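Local coordinates for twitching motility protein PilT (Aquifex aeolicus, PDB 2EYU) that drives pilus retraction in twitching motility, probably by ATP hydrolysis, and is represented here by its C-terminal domain, at residues 6-11 and 40-45; 101-107 and 125-131; 162-168 and 181-187. The protein carries 1 engineered substitution. All blocks are in the same frame, centred on the assembly; numbering follows the deposited sequence.

Contact 1 (6-11 and 40-45); sequences PEFKKL and TTIASM
Residues 6-11 form a loop that lies across one side of residues 40-45 of helix 38-52. Pro6 and Glu7 are extended. Phe8 to Leu11 coil like a helix but lack its regular bonding, and Lys10 N donates to Glu7 O at 2.9 Å. From Pro6 beside Thr40 the loop passes Ser44 at Phe8 (CA to CA 5.4 Å) and returns to Thr41 at Leu11 (CA to CA 7.2 Å). Along the helix, Thr40 comes first. Its CG2 touches Pro6 CG at 3.3 Å. Thr41 CA is covered by Leu11 CD2 at 3.9 Å, while its hydroxyl turns to Gln168 as partner. Ile42 points away, to strand 125-130. Ser44 is central, with CB toward the loop and chi1 t. Ser44 OG gives a weak hydrogen bond to Pro6 O at 3.2 Å and meets the edge of the Phe8 ring. Ser44 CB also packs 4.0 Å from Leu11 CD2. Selenomethionine Met45, chi1 m and chi2 t, brings CG to 3.4 Å from Phe8 CE2; Phe8 has chi1 t. Residues 40-45 belong to helix 38-52, consistent with the helix that follows the Walker A loop in P-loop NTPases, here covered by the chain's N-terminal loop.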
loop_
_atom_site.group_PDB
_atom_site.type_symbol
_atom_site.label_atom_id
_atom_site.label_comp_id
_atom_site.label_asym_id
_atom_site.label_seq_id
_atom_site.Cartn_x
_atom_site.Cartn_y
_atom_site.Cartn_z
ATOM N N PRO A 6 15.319 3.635 -6.191
ATOM C CA PRO A 6 15.912 2.412 -5.656
ATOM C C PRO A 6 15.322 1.147 -6.278
ATOM O O PRO A 6 14.117 1.095 -6.520
ATOM C CB PRO A 6 15.541 2.430 -4.170
ATOM C CG PRO A 6 14.417 3.416 -4.082
ATOM C CD PRO A 6 14.747 4.468 -5.105
ATOM N N GLU A 7 16.196 0.181 -6.493
ATOM C CA GLU A 7 15.870 -1.139 -7.024
ATOM C C GLU A 7 14.936 -1.866 -6.078
ATOM O O GLU A 7 15.179 -1.898 -4.869
ATOM C CB GLU A 7 17.173 -1.904 -7.222
ATOM C CG GLU A 7 17.083 -3.412 -7.322
ATOM C CD GLU A 7 18.392 -3.993 -7.846
ATOM O OE1 GLU A 7 18.328 -4.847 -8.755
ATOM O OE2 GLU A 7 19.457 -3.572 -7.334
ATOM N N PHE A 8 13.849 -2.472 -6.555
ATOM C CA PHE A 8 12.935 -3.097 -5.600
ATOM C C PHE A 8 13.585 -4.189 -4.757
ATOM O O PHE A 8 13.037 -4.520 -3.695
ATOM C CB PHE A 8 11.713 -3.674 -6.317
ATOM C CG PHE A 8 10.583 -4.036 -5.357
ATOM C CD1 PHE A 8 10.486 -5.311 -4.828
ATOM C CD2 PHE A 8 9.635 -3.089 -5.006
ATOM C CE1 PHE A 8 9.468 -5.658 -3.955
ATOM C CE2 PHE A 8 8.624 -3.427 -4.128
ATOM C CZ PHE A 8 8.533 -4.704 -3.610
ATOM N N LYS A 9 14.708 -4.721 -5.218
ATOM C CA LYS A 9 15.432 -5.774 -4.514
ATOM C C LYS A 9 16.175 -5.216 -3.308
ATOM O O LYS A 9 16.537 -5.916 -2.362
ATOM C CB LYS A 9 16.366 -6.474 -5.504
ATOM C CG LYS A 9 17.272 -7.533 -4.907
ATOM C CD LYS A 9 17.882 -8.407 -5.990
ATOM C CE LYS A 9 17.938 -9.870 -5.564
ATOM N NZ LYS A 9 19.164 -10.541 -6.089
ATOM N N LYS A 10 16.431 -3.919 -3.297
ATOM C CA LYS A 10 17.078 -3.277 -2.168
ATOM C C LYS A 10 16.067 -2.866 -1.100
ATOM O O LYS A 10 16.481 -2.366 -0.054
ATOM C CB LYS A 10 17.829 -2.017 -2.600
ATOM C CG LYS A 10 18.539 -2.086 -3.935
ATOM C CD LYS A 10 19.593 -3.180 -3.942
ATOM C CE LYS A 10 19.080 -4.425 -4.650
ATOM N NZ LYS A 10 19.516 -5.684 -3.980
ATOM N N LEU A 11 14.777 -3.046 -1.359
ATOM C CA LEU A 11 13.734 -2.531 -0.473
ATOM C C LEU A 11 13.612 -3.321 0.813
ATOM O O LEU A 11 13.267 -2.820 1.885
ATOM C CB LEU A 11 12.401 -2.521 -1.234
ATOM C CG LEU A 11 11.662 -1.189 -1.350
ATOM C CD1 LEU A 11 12.588 -0.046 -1.734
ATOM C CD2 LEU A 11 10.529 -1.293 -2.362
ATOM N N THR A 40 8.886 5.962 -1.655
ATOM C CA THR A 40 10.027 5.239 -2.199
ATOM C C THR A 40 9.630 3.825 -2.615
ATOM O O THR A 40 10.102 3.275 -3.620
ATOM C CB THR A 40 11.175 5.166 -1.173
ATOM O OG1 THR A 40 11.713 6.473 -0.968
ATOM C CG2 THR A 40 12.297 4.292 -1.711
ATOM N N THR A 41 8.742 3.185 -1.845
ATOM C CA THR A 41 8.272 1.854 -2.246
ATOM C C THR A 41 7.452 1.950 -3.526
ATOM O O THR A 41 7.742 1.308 -4.525
ATOM C CB THR A 41 7.472 1.225 -1.098
ATOM O OG1 THR A 41 8.430 1.055 -0.039
ATOM C CG2 THR A 41 6.888 -0.162 -1.392
ATOM N N ILE A 42 6.424 2.776 -3.481
ATOM C CA ILE A 42 5.619 3.100 -4.646
ATOM C C ILE A 42 6.428 3.358 -5.897
ATOM O O ILE A 42 6.204 2.880 -7.018
ATOM C CB ILE A 42 4.828 4.378 -4.256
ATOM C CG1 ILE A 42 3.550 4.022 -3.493
ATOM C CG2 ILE A 42 4.583 5.257 -5.460
ATOM C CD1 ILE A 42 3.144 2.593 -3.842
ATOM N N ALA A 43 7.467 4.181 -5.728
ATOM C CA ALA A 43 8.257 4.595 -6.892
ATOM C C ALA A 43 9.082 3.439 -7.433
ATOM O O ALA A 43 9.283 3.261 -8.648
ATOM C CB ALA A 43 9.069 5.808 -6.466
ATOM N N SER A 44 9.601 2.607 -6.529
ATOM C CA SER A 44 10.357 1.438 -6.942
ATOM C C SER A 44 9.466 0.432 -7.679
ATOM O O SER A 44 9.927 -0.204 -8.638
ATOM C CB SER A 44 11.006 0.735 -5.753
ATOM O OG SER A 44 11.430 -0.567 -6.186
HETATM N N MSE A 45 8.229 0.279 -7.225
HETATM C CA MSE A 45 7.266 -0.632 -7.850
HETATM C C MSE A 45 6.777 -0.086 -9.171
HETATM O O MSE A 45 6.646 -0.793 -10.178
HETATM C CB MSE A 45 6.033 -0.872 -6.980
HETATM C CG MSE A 45 6.241 -1.544 -5.648
HETATM SE SE MSE A 45 4.631 -1.699 -4.594
HETATM C CE MSE A 45 3.811 -2.868 -5.904
#

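Contact 2 (101-107 and 125-131); sequences VIFVGEM and LVFGTLH
Strands 101-104 and 125-130 are parallel neighbours; their axes approach to 4.7 Å, at 12°. Val101 pairs with Leu125, Ile102 with Val126 and Phe103 with Phe127. Three main-chain hydrogen bonds set this register: Ile102 N to Leu125 O at 3.0 Å, Phe127 N to Ile102 O at 3.0 Å, and Val104 N to Phe127 O at 2.9 Å. Val101, Phe103, Leu125 and Phe127 point to one face. There the Phe103 ring, chi1 t, sets its edge over the backbone, with CD1 3.7 Å from Phe127 CB and CE1 4.1 Å from Thr129 CG2. Phe127, chi1 m, swings back to Val101, where CD1 meets Val101 CG1 at 4.1 Å. Ile42 of helix 38-52 packs on both rings. On the other face Ile102 CG2 meets Val126 CG2 at 3.5 Å, beneath helix 87-97. Gly128 makes a hollow: a CB there would clash with selenomethionine Met107, whose SE lies 3.8 Å from Gly128 CA. Beyond it, Met107 CG reaches Leu130 CG at 4.3 Å. Glu106 turns its carboxylate toward the end of segment 125-131, with OE1 3.2 Å from Leu130 CA. This is a beta-alpha-beta crossover through helix 110-121, and strand 101-104 with Glu106 is consistent with a Walker B region.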
loop_
_atom_site.group_PDB
_atom_site.type_symbol
_atom_site.label_atom_id
_atom_site.label_comp_id
_atom_site.label_asym_id
_atom_site.label_seq_id
_atom_site.Cartn_x
_atom_site.Cartn_y
_atom_site.Cartn_z
ATOM N N VAL A 101 -2.261 2.291 -15.640
ATOM C CA VAL A 101 -1.879 2.481 -14.253
ATOM C C VAL A 101 -2.113 3.945 -13.879
ATOM O O VAL A 101 -1.796 4.823 -14.668
ATOM C CB VAL A 101 -0.409 2.168 -13.979
ATOM C CG1 VAL A 101 -0.055 2.556 -12.541
ATOM C CG2 VAL A 101 -0.061 0.698 -14.196
ATOM N N ILE A 102 -2.654 4.183 -12.696
ATOM C CA ILE A 102 -2.688 5.544 -12.173
ATOM C C ILE A 102 -2.120 5.546 -10.756
ATOM O O ILE A 102 -2.432 4.638 -9.988
ATOM C CB ILE A 102 -4.088 6.148 -12.042
ATOM C CG1 ILE A 102 -4.099 7.523 -11.367
ATOM C CG2 ILE A 102 -4.983 5.196 -11.279
ATOM C CD1 ILE A 102 -4.475 8.662 -12.290
ATOM N N PHE A 103 -1.338 6.559 -10.392
ATOM C CA PHE A 103 -0.933 6.616 -8.970
ATOM C C PHE A 103 -1.528 7.913 -8.423
ATOM O O PHE A 103 -1.230 8.957 -9.002
ATOM C CB PHE A 103 0.576 6.489 -8.862
ATOM C CG PHE A 103 1.203 6.894 -7.535
ATOM C CD1 PHE A 103 0.632 6.591 -6.317
ATOM C CD2 PHE A 103 2.397 7.608 -7.544
ATOM C CE1 PHE A 103 1.219 6.983 -5.123
ATOM C CE2 PHE A 103 2.991 8.001 -6.361
ATOM C CZ PHE A 103 2.397 7.702 -5.153
ATOM N N VAL A 104 -2.348 7.813 -7.388
ATOM C CA VAL A 104 -2.967 8.907 -6.667
ATOM C C VAL A 104 -2.235 9.127 -5.339
ATOM O O VAL A 104 -2.331 8.344 -4.389
ATOM C CB VAL A 104 -4.458 8.686 -6.378
ATOM C CG1 VAL A 104 -4.709 7.441 -5.552
ATOM C CG2 VAL A 104 -5.045 9.905 -5.677
ATOM N N GLY A 105 -1.488 10.218 -5.298
ATOM C CA GLY A 105 -0.580 10.499 -4.208
ATOM C C GLY A 105 -1.222 10.436 -2.843
ATOM O O GLY A 105 -0.641 9.973 -1.861
ATOM N N GLU A 106 -2.451 10.930 -2.734
ATOM C CA GLU A 106 -3.095 10.950 -1.425
ATOM C C GLU A 106 -4.606 11.030 -1.589
ATOM O O GLU A 106 -5.070 11.744 -2.477
ATOM C CB GLU A 106 -2.602 12.127 -0.586
ATOM C CG GLU A 106 -2.465 11.860 0.901
ATOM C CD GLU A 106 -1.886 10.507 1.257
ATOM O OE1 GLU A 106 -2.393 9.868 2.204
ATOM O OE2 GLU A 106 -0.912 10.063 0.613
HETATM N N MSE A 107 -5.291 10.294 -0.734
HETATM C CA MSE A 107 -6.737 10.297 -0.620
HETATM C C MSE A 107 -7.129 10.762 0.789
HETATM O O MSE A 107 -7.299 9.920 1.672
HETATM C CB MSE A 107 -7.329 8.918 -0.896
HETATM C CG MSE A 107 -6.414 7.775 -0.482
HETATM SE SE MSE A 107 -5.252 7.194 -1.910
HETATM C CE MSE A 107 -6.771 6.809 -3.040
ATOM N N LEU A 125 -5.251 -0.343 -12.838
ATOM C CA LEU A 125 -4.433 -0.654 -11.676
ATOM C C LEU A 125 -4.208 0.642 -10.912
ATOM O O LEU A 125 -3.687 1.613 -11.471
ATOM C CB LEU A 125 -3.104 -1.292 -12.070
ATOM C CG LEU A 125 -2.282 -1.815 -10.884
ATOM C CD1 LEU A 125 -3.072 -2.836 -10.081
ATOM C CD2 LEU A 125 -0.974 -2.443 -11.339
ATOM N N VAL A 126 -4.619 0.683 -9.645
ATOM C CA VAL A 126 -4.532 1.952 -8.928
ATOM C C VAL A 126 -3.605 1.838 -7.720
ATOM O O VAL A 126 -3.807 0.997 -6.859
ATOM C CB VAL A 126 -5.916 2.451 -8.492
ATOM C CG1 VAL A 126 -5.791 3.775 -7.748
ATOM C CG2 VAL A 126 -6.832 2.621 -9.701
ATOM N N PHE A 127 -2.566 2.671 -7.662
ATOM C CA PHE A 127 -1.742 2.829 -6.472
ATOM C C PHE A 127 -2.214 4.057 -5.696
ATOM O O PHE A 127 -2.522 5.117 -6.255
ATOM C CB PHE A 127 -0.256 3.045 -6.811
ATOM C CG PHE A 127 0.465 1.815 -7.330
ATOM C CD1 PHE A 127 0.237 1.384 -8.631
ATOM C CD2 PHE A 127 1.353 1.117 -6.530
ATOM C CE1 PHE A 127 0.887 0.259 -9.110
ATOM C CE2 PHE A 127 1.995 -0.010 -7.003
ATOM C CZ PHE A 127 1.760 -0.441 -8.298
ATOM N N GLY A 128 -2.284 3.936 -4.369
ATOM C CA GLY A 128 -2.517 5.109 -3.557
ATOM C C GLY A 128 -1.719 5.034 -2.273
ATOM O O GLY A 128 -1.168 3.996 -1.912
ATOM N N THR A 129 -1.627 6.155 -1.554
ATOM C CA THR A 129 -0.985 6.132 -0.258
ATOM C C THR A 129 -1.928 6.742 0.781
ATOM O O THR A 129 -2.729 7.629 0.468
ATOM C CB THR A 129 0.338 6.918 -0.117
ATOM O OG1 THR A 129 0.086 8.291 -0.460
ATOM C CG2 THR A 129 1.425 6.410 -1.039
ATOM N N LEU A 130 -1.780 6.232 1.993
ATOM C CA LEU A 130 -2.441 6.806 3.162
ATOM C C LEU A 130 -1.418 6.850 4.306
ATOM O O LEU A 130 -0.391 6.155 4.237
ATOM C CB LEU A 130 -3.628 5.997 3.623
ATOM C CG LEU A 130 -4.684 5.439 2.688
ATOM C CD1 LEU A 130 -4.296 4.074 2.144
ATOM C CD2 LEU A 130 -6.018 5.340 3.423
ATOM N N HIS A 131 -1.722 7.624 5.331
ATOM C CA HIS A 131 -0.859 7.725 6.510
ATOM C C HIS A 131 -1.235 6.800 7.646
ATOM O O HIS A 131 -0.753 6.918 8.788
ATOM C CB HIS A 131 -0.884 9.181 7.015
ATOM C CG HIS A 131 0.113 10.036 6.287
ATOM N ND1 HIS A 131 -0.235 11.221 5.676
ATOM C CD2 HIS A 131 1.443 9.906 6.091
ATOM C CE1 HIS A 131 0.830 11.770 5.125
ATOM N NE2 HIS A 131 1.869 10.993 5.358
#

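Contact 3 (162-168 and 181-187); sequences LQGIISQ and AYGLLIP. Engineered in segment 181-187: Gly183 (natural residue Glu).
This is an antiparallel beta-hairpin contact, buried, with its centre about 6 Å from the centre of the chain. It joins strand 162-171 to strand 179-185 in the mixed sheet. The chain leaves the preceding helix at Leu162. The other edge of strand 162-171 is bonded to strand 26-31. The axes of the strand segments 162-168 and 181-185 approach to 4.5 Å, at 162°. Two hydrogen-bonded pairs hold them. In the first, Ile165 N donates to Leu185 O at 2.9 Å and Leu185 N to Ile165 O at 3.1 Å. In the second, Ser167 N donates to Gly183 O at 3.1 Å and Gly183 N to Ser167 O at 2.8 Å. The non-hydrogen-bonded pairs are Ile166 with Leu184 and Gln168 with Tyr182, whose CA atoms are 4.8 and 4.3 Å apart. Ile166 (chi1 m) and Leu184 (chi1 t) share a face, with Ile166 CG1 4.1 Å from Leu184 CD1. Both also touch Val17 of helix 16-19. Tyr182, chi1 p, brings its CB to 4.4 Å from Ile166 CG2. The opposite face carries Ile165, Ser167 and Leu185; Ile165 and Leu185 touch helix 135-144, and Ser167 OG hydrogen-bonds to Thr31 OG1. Gly183, an engineered residue (Glu in nature), has no side chain on this face. Pairing ends at the loop 186-187. There Pro187 CG packs 4.2 Å from Leu162 CG, and Ile186 CG2 lies 3.5 Å from Gln163 O. One water donates to Gln163 O at 2.9 Å and to Pro187 O at 3.1 Å. The arrangement is a beta hairpin that extends a parallel P-loop NTPase sheet with an antiparallel strand.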
loop_
_atom_site.group_PDB
_atom_site.type_symbol
_atom_site.label_atom_id
_atom_site.label_comp_id
_atom_site.label_asym_id
_atom_site.label_seq_id
_atom_site.Cartn_x
_atom_site.Cartn_y
_atom_site.Cartn_z
ATOM N N LEU A 162 -9.579 -4.810 -3.918
ATOM C CA LEU A 162 -8.333 -4.686 -3.157
ATOM C C LEU A 162 -7.318 -5.731 -3.579
ATOM O O LEU A 162 -7.587 -6.936 -3.567
ATOM C CB LEU A 162 -8.606 -4.780 -1.646
ATOM C CG LEU A 162 -7.413 -4.494 -0.726
ATOM C CD1 LEU A 162 -6.784 -3.130 -0.994
ATOM C CD2 LEU A 162 -7.840 -4.597 0.730
ATOM N N GLN A 163 -6.124 -5.298 -3.967
ATOM C CA GLN A 163 -5.081 -6.196 -4.455
ATOM C C GLN A 163 -4.007 -6.418 -3.406
ATOM O O GLN A 163 -3.394 -7.470 -3.243
ATOM C CB GLN A 163 -4.444 -5.584 -5.711
ATOM C CG GLN A 163 -5.461 -5.581 -6.864
ATOM C CD GLN A 163 -6.282 -6.863 -6.814
ATOM O OE1 GLN A 163 -5.769 -7.930 -7.142
ATOM N NE2 GLN A 163 -7.535 -6.748 -6.391
ATOM N N GLY A 164 -3.764 -5.351 -2.633
ATOM C CA GLY A 164 -2.689 -5.566 -1.631
ATOM C C GLY A 164 -2.574 -4.308 -0.791
ATOM O O GLY A 164 -2.789 -3.192 -1.275
ATOM N N ILE A 165 -2.194 -4.455 0.473
ATOM C CA ILE A 165 -1.842 -3.197 1.148
ATOM C C ILE A 165 -0.561 -3.469 1.952
ATOM O O ILE A 165 -0.517 -4.500 2.609
ATOM C CB ILE A 165 -2.932 -2.584 2.030
ATOM C CG1 ILE A 165 -2.570 -2.605 3.515
ATOM C CG2 ILE A 165 -4.307 -3.189 1.781
ATOM C CD1 ILE A 165 -2.073 -1.277 4.025
ATOM N N ILE A 166 0.392 -2.551 1.810
ATOM C CA ILE A 166 1.666 -2.591 2.502
ATOM C C ILE A 166 1.729 -1.470 3.538
ATOM O O ILE A 166 1.577 -0.323 3.101
ATOM C CB ILE A 166 2.829 -2.341 1.517
ATOM C CG1 ILE A 166 2.720 -3.092 0.185
ATOM C CG2 ILE A 166 4.165 -2.627 2.198
ATOM C CD1 ILE A 166 4.016 -3.049 -0.594
ATOM N N SER A 167 1.937 -1.796 4.799
ATOM C CA SER A 167 2.118 -0.827 5.875
ATOM C C SER A 167 3.611 -0.735 6.190
ATOM O O SER A 167 4.173 -1.739 6.604
ATOM C CB SER A 167 1.355 -1.262 7.115
ATOM O OG SER A 167 0.180 -0.512 7.328
ATOM N N GLN A 168 4.303 0.388 6.007
ATOM C CA GLN A 168 5.755 0.379 6.180
ATOM C C GLN A 168 6.221 1.261 7.333
ATOM O O GLN A 168 5.584 2.250 7.645
ATOM C CB GLN A 168 6.482 0.890 4.935
ATOM C CG GLN A 168 6.625 -0.065 3.758
ATOM C CD GLN A 168 6.849 0.724 2.464
ATOM O OE1 GLN A 168 7.693 1.625 2.487
ATOM N NE2 GLN A 168 6.084 0.431 1.435
ATOM N N ALA A 181 10.525 -2.153 8.054
ATOM C CA ALA A 181 9.562 -2.948 8.802
ATOM C C ALA A 181 8.201 -2.725 8.125
ATOM O O ALA A 181 7.852 -1.571 7.858
ATOM C CB ALA A 181 9.558 -2.576 10.271
ATOM N N TYR A 182 7.513 -3.816 7.823
ATOM C CA TYR A 182 6.281 -3.773 7.053
ATOM C C TYR A 182 5.262 -4.779 7.577
ATOM O O TYR A 182 5.663 -5.798 8.141
ATOM C CB TYR A 182 6.528 -4.103 5.573
ATOM C CG TYR A 182 7.190 -5.449 5.349
ATOM C CD1 TYR A 182 6.488 -6.623 5.144
ATOM C CD2 TYR A 182 8.579 -5.556 5.329
ATOM C CE1 TYR A 182 7.145 -7.819 4.942
ATOM C CE2 TYR A 182 9.252 -6.739 5.131
ATOM C CZ TYR A 182 8.517 -7.884 4.933
ATOM O OH TYR A 182 9.152 -9.089 4.732
ATOM N N GLY A 183 4.006 -4.448 7.325
ATOM C CA GLY A 183 2.871 -5.351 7.480
ATOM C C GLY A 183 2.358 -5.651 6.074
ATOM O O GLY A 183 2.538 -4.810 5.194
ATOM N N LEU A 184 1.760 -6.792 5.791
ATOM C CA LEU A 184 1.373 -7.010 4.375
ATOM C C LEU A 184 0.087 -7.828 4.337
ATOM O O LEU A 184 -0.044 -8.854 5.013
ATOM C CB LEU A 184 2.534 -7.672 3.658
ATOM C CG LEU A 184 2.430 -8.157 2.220
ATOM C CD1 LEU A 184 2.281 -7.012 1.232
ATOM C CD2 LEU A 184 3.657 -8.985 1.848
ATOM N N LEU A 185 -0.869 -7.386 3.538
ATOM C CA LEU A 185 -2.145 -8.086 3.412
ATOM C C LEU A 185 -2.486 -8.180 1.922
ATOM O O LEU A 185 -2.885 -7.193 1.302
ATOM C CB LEU A 185 -3.288 -7.383 4.124
ATOM C CG LEU A 185 -4.692 -7.943 3.884
ATOM C CD1 LEU A 185 -4.740 -9.438 4.169
ATOM C CD2 LEU A 185 -5.743 -7.236 4.725
ATOM N N ILE A 186 -2.292 -9.364 1.373
ATOM C CA ILE A 186 -2.684 -9.559 -0.031
ATOM C C ILE A 186 -3.783 -10.612 -0.025
ATOM O O ILE A 186 -3.468 -11.794 0.059
ATOM C CB ILE A 186 -1.495 -9.937 -0.898
ATOM C CG1 ILE A 186 -0.519 -8.756 -1.082
ATOM C CG2 ILE A 186 -1.833 -10.477 -2.289
ATOM C CD1 ILE A 186 0.796 -9.209 -1.673
ATOM N N PRO A 187 -5.005 -10.101 -0.119
ATOM C CA PRO A 187 -6.198 -10.898 0.157
ATOM C C PRO A 187 -6.133 -12.154 -0.715
ATOM O O PRO A 187 -5.525 -12.106 -1.779
ATOM C CB PRO A 187 -7.354 -9.988 -0.199
ATOM C CG PRO A 187 -6.808 -8.610 -0.180
ATOM C CD PRO A 187 -5.348 -8.723 -0.517
HETATM O O HOH W 1 -4.574 -9.990 -3.902
#

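How the contacts relate
Contacts 2 and 3 lie in the buried core and belong to the central sheet. Strand 26-31 lies between them, and their nearest atoms are about 5 Å apart without touching. Contact 2 pairs parallel strands and contact 3 antiparallel ones, and main-chain bonds hold both. Contact 1 differs: a loop on a helix, mostly apolar, with one weak hydrogen bond. It is buried at its centre, with exposed Pro6 at its margin. Its helix packs on the sheet and touches both other contacts. Ile42 CG2 meets Phe103 CZ at 3.3 Å, and Met45 CE meets Phe127 CE2 at 3.6 Å. Toward contact 3, Thr41 CG2 packs 4.1 Å from Ile166 CD1, and the Thr41 hydroxyl probably hydrogen-bonds to the Gln168 amide.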